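Local atomic coordinates of D-alanyl transferase DltD (Enterococcus faecalis, PDB entry 6O93), a protein that probably acts as a membrane-associated transferase in the D-alanylation of lipoteichoic acid, a component of the Gram-positive cell wall. Residues 18-23 and 48-53; 42-47 and 81-86; 12-17 and 38-43. One frame throughout, in Å; residues are numbered along the deposited sequence.

How the contacts relate
The three contacts follow strand 40-44 of the parallel sheet from its start to the loop beyond its end. Contact 3 sets helix 10-17 against the start of the strand, contact 2 brings helix 80-90 to its last residues, and contact 1 joins the loop that follows to residues 18-23. Along the chain the order is 12-17, 18-23, 38-43, 42-47, 48-53 and 81-86. The centre of contact 1 lies about 12 Å from those of contacts 2 and 3, which are about 14 Å apart and whose segments overlap at Pro42 and Phe43. Contacts 1 and 2 both hold a sodium ligand, which places them beside the presumed active site.

Contact 1: residues 18-23 and 48-53; sequences TSMAPN and ELSRFS. With NA (sodium ion), chain K.
Met20 points its thioether at the backbone between Leu49 and Ser50. Its chain runs out extended as far as SD and then turns at chi3 (62°), which swings the methyl group along the 3-10 segment instead of ending it head-on. SD comes to 3.5 Å from Ser50 N and also lies 3.6 Å from Ser50 CB, while Met20 CE meets Leu49 CB at 3.8 Å. The side chains of Met20 and Leu49 cross obliquely. Leu49 offers only its CB here; farther out it packs on Ile102 and Trp355. Ser50 meets the sulfur with its N and CB, while its OG bonds to Ser47 O.

Residues 48-53 belong to the loop after strand 40-44, and in the SGNH-hydrolase clan, to which the DltD family belongs, the loop after this strand normally carries the nucleophile. The segment is tied to the sodium site at its start: Glu48 OE1 binds the ion at 2.5 Å, alongside Ser46 and Ser104, and its CB points away from residues 18-23. An inverse gamma turn centred on Arg51 then redirects the chain, with a weak bond from Phe52 N to Ser50 O, and brings the Phe52 ring round to the other segment.

That ring forms the second patch. Its CZ meets Thr18 CB at 4.0 Å, approaching obliquely, and it stacks on His56. From Ser19 to Ala21 the chain makes an ST turn, in which Ala21 N donates to Ser19 OG at 3.1 Å (150° at the hydrogen); Ala21 itself is the N-cap of helix 22-26. Arg203 spans both segments, bonding to Thr18 O through NH1 and touching the side chains of Ser50 and Phe52.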
loop_
_atom_site.group_PDB
_atom_site.type_symbol
_atom_site.label_atom_id
_atom_site.label_comp_id
_atom_site.label_asym_id
_atom_site.label_seq_id
_atom_site.Cartn_x
_atom_site.Cartn_y
_atom_site.Cartn_z
ATOM N N THR A 18 13.954 1.272 -1.289
ATOM C CA THR A 18 13.729 0.106 -0.444
ATOM C C THR A 18 13.679 0.456 1.037
ATOM O O THR A 18 13.621 -0.452 1.875
ATOM C CB THR A 18 14.820 -0.938 -0.680
ATOM O OG1 THR A 18 16.084 -0.406 -0.264
ATOM C CG2 THR A 18 14.888 -1.325 -2.154
ATOM N N SER A 19 13.699 1.745 1.383
ATOM C CA SER A 19 13.790 2.145 2.782
ATOM C C SER A 19 12.447 2.074 3.494
ATOM O O SER A 19 12.409 1.824 4.704
ATOM C CB SER A 19 14.345 3.566 2.886
ATOM O OG SER A 19 13.379 4.517 2.469
ATOM N N MET A 20 11.344 2.286 2.774
ATOM C CA MET A 20 10.025 2.400 3.397
ATOM C C MET A 20 10.026 3.485 4.470
ATOM O O MET A 20 9.282 3.413 5.452
ATOM C CB MET A 20 9.574 1.059 3.980
ATOM C CG MET A 20 9.336 -0.017 2.926
ATOM S SD MET A 20 9.071 -1.657 3.625
ATOM C CE MET A 20 7.579 -1.399 4.589
ATOM N N ALA A 21 10.864 4.495 4.286
ATOM C CA ALA A 21 11.000 5.559 5.273
ATOM C C ALA A 21 9.699 6.348 5.368
ATOM O O ALA A 21 9.243 6.890 4.353
ATOM C CB ALA A 21 12.156 6.484 4.900
ATOM N N PRO A 22 9.068 6.440 6.543
ATOM C CA PRO A 22 7.816 7.210 6.631
ATOM C C PRO A 22 7.982 8.689 6.317
ATOM O O PRO A 22 7.038 9.309 5.813
ATOM C CB PRO A 22 7.359 6.981 8.081
ATOM C CG PRO A 22 8.581 6.559 8.816
ATOM C CD PRO A 22 9.413 5.802 7.826
ATOM N N ASN A 23 9.149 9.279 6.592
ATOM C CA ASN A 23 9.354 10.680 6.238
ATOM C C ASN A 23 9.398 10.877 4.728
ATOM O O ASN A 23 9.036 11.950 4.235
ATOM C CB ASN A 23 10.637 11.208 6.880
ATOM C CG ASN A 23 10.517 11.348 8.383
ATOM O OD1 ASN A 23 9.419 11.506 8.917
ATOM N ND2 ASN A 23 11.647 11.291 9.076
ATOM N N GLU A 48 3.659 -5.664 4.759
ATOM C CA GLU A 48 4.172 -6.802 4.003
ATOM C C GLU A 48 5.339 -6.416 3.103
ATOM O O GLU A 48 6.147 -7.283 2.747
ATOM C CB GLU A 48 3.052 -7.432 3.169
ATOM C CG GLU A 48 2.555 -6.591 1.991
ATOM C CD GLU A 48 1.708 -5.407 2.416
ATOM O OE1 GLU A 48 1.250 -5.384 3.579
ATOM O OE2 GLU A 48 1.500 -4.500 1.583
ATOM N N LEU A 49 5.449 -5.139 2.731
ATOM C CA LEU A 49 6.518 -4.699 1.842
ATOM C C LEU A 49 7.907 -4.948 2.421
ATOM O O LEU A 49 8.870 -5.063 1.655
ATOM C CB LEU A 49 6.355 -3.210 1.527
ATOM C CG LEU A 49 5.080 -2.813 0.779
ATOM C CD1 LEU A 49 5.001 -1.305 0.624
ATOM C CD2 LEU A 49 5.011 -3.488 -0.583
ATOM N N SER A 50 8.037 -5.031 3.744
ATOM C CA SER A 50 9.339 -5.193 4.379
ATOM C C SER A 50 9.790 -6.646 4.467
ATOM O O SER A 50 10.919 -6.900 4.901
ATOM C CB SER A 50 9.318 -4.588 5.786
ATOM O OG SER A 50 8.427 -5.295 6.633
ATOM N N ARG A 51 8.947 -7.599 4.066
ATOM C CA ARG A 51 9.289 -9.020 4.133
ATOM C C ARG A 51 10.242 -9.347 2.987
ATOM O O ARG A 51 9.880 -9.948 1.972
ATOM C CB ARG A 51 8.032 -9.876 4.087
ATOM C CG ARG A 51 7.476 -10.221 5.457
ATOM C CD ARG A 51 7.205 -8.982 6.295
ATOM N NE ARG A 51 6.676 -9.337 7.607
ATOM C CZ ARG A 51 6.291 -8.459 8.527
ATOM N NH1 ARG A 51 6.368 -7.156 8.288
ATOM N NH2 ARG A 51 5.821 -8.887 9.690
ATOM N N PHE A 52 11.495 -8.945 3.169
ATOM C CA PHE A 52 12.504 -9.118 2.140
ATOM C C PHE A 52 13.054 -10.539 2.139
ATOM O O PHE A 52 13.143 -11.202 3.176
ATOM C CB PHE A 52 13.648 -8.122 2.341
ATOM C CG PHE A 52 13.480 -6.842 1.572
ATOM C CD1 PHE A 52 12.360 -6.047 1.754
ATOM C CD2 PHE A 52 14.450 -6.428 0.673
ATOM C CE1 PHE A 52 12.207 -4.868 1.047
ATOM C CE2 PHE A 52 14.303 -5.252 -0.035
ATOM C CZ PHE A 52 13.180 -4.469 0.153
ATOM N N SER A 53 13.416 -11.001 0.948
ATOM C CA SER A 53 14.136 -12.252 0.758
ATOM C C SER A 53 14.732 -12.214 -0.642
ATOM O O SER A 53 14.617 -11.216 -1.357
ATOM C CB SER A 53 13.223 -13.466 0.952
ATOM O OG SER A 53 12.311 -13.598 -0.126
HETATM NA NA NA K . -0.223 -5.877 5.497
#

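Contact 2: residues 42-47 and 81-86. With NA (sodium ion), chain K; PO4 (phosphate ion), chain F.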
loop_
_atom_site.group_PDB
_atom_site.type_symbol
_atom_site.label_atom_id
_atom_site.label_comp_id
_atom_site.label_asym_id
_atom_site.label_seq_id
_atom_site.Cartn_x
_atom_site.Cartn_y
_atom_site.Cartn_z
ATOM N N PRO A 42 6.025 2.687 -8.238
ATOM C CA PRO A 42 5.573 2.763 -6.843
ATOM C C PRO A 42 4.795 1.515 -6.453
ATOM O O PRO A 42 3.876 1.091 -7.157
ATOM C CB PRO A 42 4.687 4.015 -6.818
ATOM C CG PRO A 42 4.212 4.167 -8.221
ATOM C CD PRO A 42 5.340 3.677 -9.090
ATOM N N PHE A 43 5.186 0.922 -5.327
ATOM C CA PHE A 43 4.483 -0.204 -4.720
ATOM C C PHE A 43 3.729 0.340 -3.512
ATOM O O PHE A 43 4.319 0.543 -2.448
ATOM C CB PHE A 43 5.448 -1.307 -4.292
ATOM C CG PHE A 43 5.845 -2.247 -5.392
ATOM C CD1 PHE A 43 6.170 -1.775 -6.651
ATOM C CD2 PHE A 43 5.926 -3.609 -5.151
ATOM C CE1 PHE A 43 6.550 -2.647 -7.655
ATOM C CE2 PHE A 43 6.306 -4.483 -6.149
ATOM C CZ PHE A 43 6.619 -4.001 -7.404
ATOM N N PHE A 44 2.430 0.575 -3.678
ATOM C CA PHE A 44 1.587 1.009 -2.572
ATOM C C PHE A 44 1.139 -0.210 -1.773
ATOM O O PHE A 44 0.515 -1.126 -2.321
ATOM C CB PHE A 44 0.376 1.782 -3.090
ATOM C CG PHE A 44 0.732 2.968 -3.944
ATOM C CD1 PHE A 44 1.161 4.153 -3.366
ATOM C CD2 PHE A 44 0.631 2.899 -5.325
ATOM C CE1 PHE A 44 1.485 5.247 -4.149
ATOM C CE2 PHE A 44 0.952 3.992 -6.114
ATOM C CZ PHE A 44 1.382 5.166 -5.525
ATOM N N GLY A 45 1.460 -0.224 -0.482
ATOM C CA GLY A 45 1.089 -1.330 0.381
ATOM C C GLY A 45 1.242 -0.982 1.847
ATOM O O GLY A 45 1.114 0.184 2.227
ATOM N N SER A 46 1.520 -1.986 2.680
ATOM C CA SER A 46 1.731 -1.750 4.103
ATOM C C SER A 46 2.877 -2.624 4.614
ATOM O O SER A 46 3.916 -2.721 3.953
ATOM C CB SER A 46 0.424 -1.980 4.875
ATOM O OG SER A 46 -0.171 -3.227 4.565
ATOM N N SER A 47 2.718 -3.257 5.784
ATOM C CA SER A 47 3.858 -3.885 6.446
ATOM C C SER A 47 4.434 -5.058 5.659
ATOM O O SER A 47 5.598 -5.415 5.870
ATOM C CB SER A 47 3.466 -4.352 7.851
ATOM O OG SER A 47 2.423 -5.311 7.812
ATOM N N LEU A 81 -6.798 5.390 2.681
ATOM C CA LEU A 81 -6.966 6.834 2.820
ATOM C C LEU A 81 -5.615 7.539 2.816
ATOM O O LEU A 81 -5.425 8.541 2.118
ATOM C CB LEU A 81 -7.742 7.150 4.098
ATOM C CG LEU A 81 -8.211 8.598 4.259
ATOM C CD1 LEU A 81 -9.149 8.997 3.129
ATOM C CD2 LEU A 81 -8.890 8.781 5.599
ATOM N N THR A 82 -4.660 7.021 3.592
ATOM C CA THR A 82 -3.300 7.549 3.556
ATOM C C THR A 82 -2.730 7.487 2.145
ATOM O O THR A 82 -2.144 8.458 1.653
ATOM C CB THR A 82 -2.409 6.765 4.522
ATOM O OG1 THR A 82 -2.839 6.987 5.869
ATOM C CG2 THR A 82 -0.953 7.190 4.377
ATOM N N GLN A 83 -2.892 6.341 1.478
ATOM C CA GLN A 83 -2.304 6.158 0.156
ATOM C C GLN A 83 -2.960 7.058 -0.883
ATOM O O GLN A 83 -2.286 7.521 -1.811
ATOM C CB GLN A 83 -2.414 4.691 -0.263
ATOM C CG GLN A 83 -1.644 3.725 0.628
ATOM C CD GLN A 83 -0.139 3.861 0.480
ATOM O OE1 GLN A 83 0.355 4.838 -0.080
ATOM N NE2 GLN A 83 0.597 2.874 0.979
ATOM N N ALA A 84 -4.262 7.314 -0.751
ATOM C CA ALA A 84 -4.932 8.207 -1.692
ATOM C C ALA A 84 -4.279 9.584 -1.699
ATOM O O ALA A 84 -4.140 10.210 -2.757
ATOM C CB ALA A 84 -6.418 8.314 -1.347
ATOM N N MET A 85 -3.859 10.069 -0.530
ATOM C CA MET A 85 -3.189 11.362 -0.463
ATOM C C MET A 85 -1.750 11.271 -0.955
ATOM O O MET A 85 -1.240 12.229 -1.548
ATOM C CB MET A 85 -3.232 11.899 0.969
ATOM C CG MET A 85 -2.779 13.348 1.103
ATOM S SD MET A 85 -3.829 14.513 0.197
ATOM C CE MET A 85 -5.385 14.319 1.068
ATOM N N VAL A 86 -1.088 10.136 -0.724
ATOM C CA VAL A 86 0.237 9.909 -1.294
ATOM C C VAL A 86 0.170 9.977 -2.814
ATOM O O VAL A 86 1.001 10.620 -3.465
ATOM C CB VAL A 86 0.799 8.557 -0.819
ATOM C CG1 VAL A 86 2.074 8.203 -1.578
ATOM C CG2 VAL A 86 1.052 8.582 0.680
HETATM NA NA NA K . -0.223 -5.877 5.497
HETATM P P PO4 F . -0.966 -3.541 8.212
HETATM O O1 PO4 F . -1.434 -2.123 7.978
HETATM O O2 PO4 F . -2.037 -4.504 7.756
HETATM O O3 PO4 F . -0.693 -3.750 9.684
HETATM O O4 PO4 F . 0.302 -3.794 7.433
#
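A bend at chi2 (-70°) carries the Gln83 amide across to the ring of Phe44 and the backbone of Gly45. Phe44 meets it with CG set beside its own backbone N, which sends the ring out toward helix 80-90. Ring and amide planes stand 81° apart, nearly perpendicular, and OE1 lies at the ring edge, 3.5 Å from Phe44 CD1. This oxygen is buried there and has no hydrogen-bond partner in the model.

On the amide's other arm, NE2 bonds to Leu73 O, its stronger partner, and gives a weak, bent bond to Gly45 O (3.0 Å, 128° at the hydrogen). Gly45 O also receives Thr78 OG1. One turn on, Val86 CG1 lies in the plane of the Phe44 ring, 4.0 Å from CE1.

Just past Gly45 the chain reaches the ion site. Ser46 OG binds the sodium ion at 2.8 Å, and a phosphate, probably from the crystallisation liquor, places O4 where Ser47 N (3.0 Å) and Ser47 OG (2.6 Å) both donate to it. The same O4 is a ligand of the sodium ion at 2.9 Å, so it bridges Ser47 and the metal. Ser47 OG is also bonded to His349 NE2, consistent with a Ser-His-Asp triad of the SGNH type.

Helix 80-90 is the helix of a beta-alpha-beta crossover from strand 69-73 to strand 98-102, and it passes over strand 40-44, which hydrogen-bonds to both of these strands.

Contact 3: residues 12-17 and 38-43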
loop_
_atom_site.group_PDB
_atom_site.type_symbol
_atom_site.label_atom_id
_atom_site.label_comp_id
_atom_site.label_asym_id
_atom_site.label_seq_id
_atom_site.Cartn_x
_atom_site.Cartn_y
_atom_site.Cartn_z
ATOM N N THR A 12 20.508 8.624 -4.075
ATOM C CA THR A 12 19.487 8.867 -3.059
ATOM C C THR A 12 18.185 8.153 -3.407
ATOM O O THR A 12 17.579 7.489 -2.557
ATOM C CB THR A 12 19.247 10.369 -2.895
ATOM O OG1 THR A 12 20.418 10.991 -2.350
ATOM C CG2 THR A 12 18.068 10.625 -1.960
ATOM N N LEU A 13 17.735 8.279 -4.659
ATOM C CA LEU A 13 16.509 7.603 -5.070
ATOM C C LEU A 13 16.648 6.091 -4.943
ATOM O O LEU A 13 15.724 5.411 -4.482
ATOM C CB LEU A 13 16.148 7.990 -6.505
ATOM C CG LEU A 13 15.977 9.486 -6.787
ATOM C CD1 LEU A 13 15.570 9.716 -8.234
ATOM C CD2 LEU A 13 14.965 10.117 -5.842
ATOM N N LYS A 14 17.801 5.545 -5.340
ATOM C CA LYS A 14 18.018 4.107 -5.214
ATOM C C LYS A 14 17.974 3.669 -3.756
ATOM O O LYS A 14 17.343 2.659 -3.420
ATOM C CB LYS A 14 19.353 3.721 -5.848
ATOM C CG LYS A 14 19.707 2.250 -5.691
ATOM C CD LYS A 14 20.966 1.891 -6.461
ATOM C CE LYS A 14 21.257 0.403 -6.368
ATOM N NZ LYS A 14 22.419 0.005 -7.206
ATOM N N GLU A 15 18.637 4.419 -2.872
ATOM C CA GLU A 15 18.668 4.053 -1.460
ATOM C C GLU A 15 17.288 4.160 -0.827
ATOM O O GLU A 15 16.914 3.325 0.004
ATOM C CB GLU A 15 19.666 4.939 -0.716
ATOM C CG GLU A 15 21.109 4.688 -1.113
ATOM C CD GLU A 15 21.644 3.392 -0.547
ATOM O OE1 GLU A 15 21.350 3.092 0.630
ATOM O OE2 GLU A 15 22.353 2.668 -1.278
ATOM N N ALA A 16 16.517 5.181 -1.205
ATOM C CA ALA A 16 15.195 5.385 -0.623
ATOM C C ALA A 16 14.155 4.405 -1.151
ATOM O O ALA A 16 13.139 4.182 -0.482
ATOM C CB ALA A 16 14.725 6.815 -0.891
ATOM N N SER A 17 14.387 3.808 -2.324
ATOM C CA SER A 17 13.366 2.976 -2.950
ATOM C C SER A 17 13.010 1.768 -2.091
ATOM O O SER A 17 11.875 1.282 -2.154
ATOM C CB SER A 17 13.835 2.520 -4.333
ATOM O OG SER A 17 14.912 1.607 -4.236
ATOM N N GLY A 38 10.213 7.620 -14.186
ATOM C CA GLY A 38 9.771 6.480 -14.960
ATOM C C GLY A 38 10.523 5.197 -14.686
ATOM O O GLY A 38 10.102 4.137 -15.168
ATOM N N LYS A 39 11.616 5.252 -13.926
ATOM C CA LYS A 39 12.401 4.067 -13.616
ATOM C C LYS A 39 11.931 3.353 -12.358
ATOM O O LYS A 39 12.228 2.164 -12.192
ATOM C CB LYS A 39 13.878 4.444 -13.453
ATOM C CG LYS A 39 14.514 5.005 -14.715
ATOM C CD LYS A 39 15.978 5.356 -14.492
ATOM C CE LYS A 39 16.650 5.788 -15.786
ATOM N NZ LYS A 39 18.081 6.148 -15.576
ATOM N N TYR A 40 11.209 4.039 -11.476
ATOM C CA TYR A 40 10.762 3.471 -10.212
ATOM C C TYR A 40 9.252 3.277 -10.252
ATOM O O TYR A 40 8.500 4.238 -10.452
ATOM C CB TYR A 40 11.173 4.367 -9.040
ATOM C CG TYR A 40 12.664 4.345 -8.782
ATOM C CD1 TYR A 40 13.243 3.317 -8.054
ATOM C CD2 TYR A 40 13.493 5.341 -9.283
ATOM C CE1 TYR A 40 14.605 3.281 -7.823
ATOM C CE2 TYR A 40 14.860 5.316 -9.055
ATOM C CZ TYR A 40 15.411 4.282 -8.325
ATOM O OH TYR A 40 16.768 4.243 -8.095
ATOM N N VAL A 41 8.818 2.035 -10.060
ATOM C CA VAL A 41 7.398 1.690 -10.037
ATOM C C VAL A 41 6.930 1.771 -8.585
ATOM O O VAL A 41 7.409 0.985 -7.751
ATOM C CB VAL A 41 7.153 0.292 -10.619
ATOM C CG1 VAL A 41 5.664 -0.033 -10.631
ATOM C CG2 VAL A 41 7.734 0.185 -12.022
ATOM N N PRO A 42 6.025 2.687 -8.238
ATOM C CA PRO A 42 5.573 2.763 -6.843
ATOM C C PRO A 42 4.795 1.515 -6.453
ATOM O O PRO A 42 3.876 1.091 -7.157
ATOM C CB PRO A 42 4.687 4.015 -6.818
ATOM C CG PRO A 42 4.212 4.167 -8.221
ATOM C CD PRO A 42 5.340 3.677 -9.090
ATOM N N PHE A 43 5.186 0.922 -5.327
ATOM C CA PHE A 43 4.483 -0.204 -4.720
ATOM C C PHE A 43 3.729 0.340 -3.512
ATOM O O PHE A 43 4.319 0.543 -2.448
ATOM C CB PHE A 43 5.448 -1.307 -4.292
ATOM C CG PHE A 43 5.845 -2.247 -5.392
ATOM C CD1 PHE A 43 6.170 -1.775 -6.651
ATOM C CD2 PHE A 43 5.926 -3.609 -5.151
ATOM C CE1 PHE A 43 6.550 -2.647 -7.655
ATOM C CE2 PHE A 43 6.306 -4.483 -6.149
ATOM C CZ PHE A 43 6.619 -4.001 -7.404
#
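This is a helix packed on the N-terminal end of strand 40-44, an inner strand of the sheet, and on the strand side it is made by Tyr40 alone, whose ring reaches across to one turn of helix 10-17. The short axes run 10.8 Å apart at an angle of 28°, so helix and strand point roughly the same way. Leu13 CB meets Tyr40 CE2 at 3.9 Å and Ser17 CB meets Tyr40 CE1 at 3.7 Å, both obliquely.

The hydroxyl reaches the backbone itself, with Tyr40 OH only 3.1 Å from Lys14 CA. It is also close to Lys14 N, but the angle is too poor for a hydrogen bond. Lys14 adds its CB and then runs out extended, away from the strand.

In the alpha/beta fold, strand 40-44 lies between strands 69-73 and 98-102, and the backbone of Ser17 hydrogen-bonds to that of Leu72 in strand 69-73. Ser17 OG is turned back between its own N and carbonyl carbon (chi1 69°) and donates to Lys14 O at 2.8 Å, leaving CB for the ring. Leu13 and Tyr40 both also rest on helix 29-36, through Ile30 and Lys33 and through Ala34.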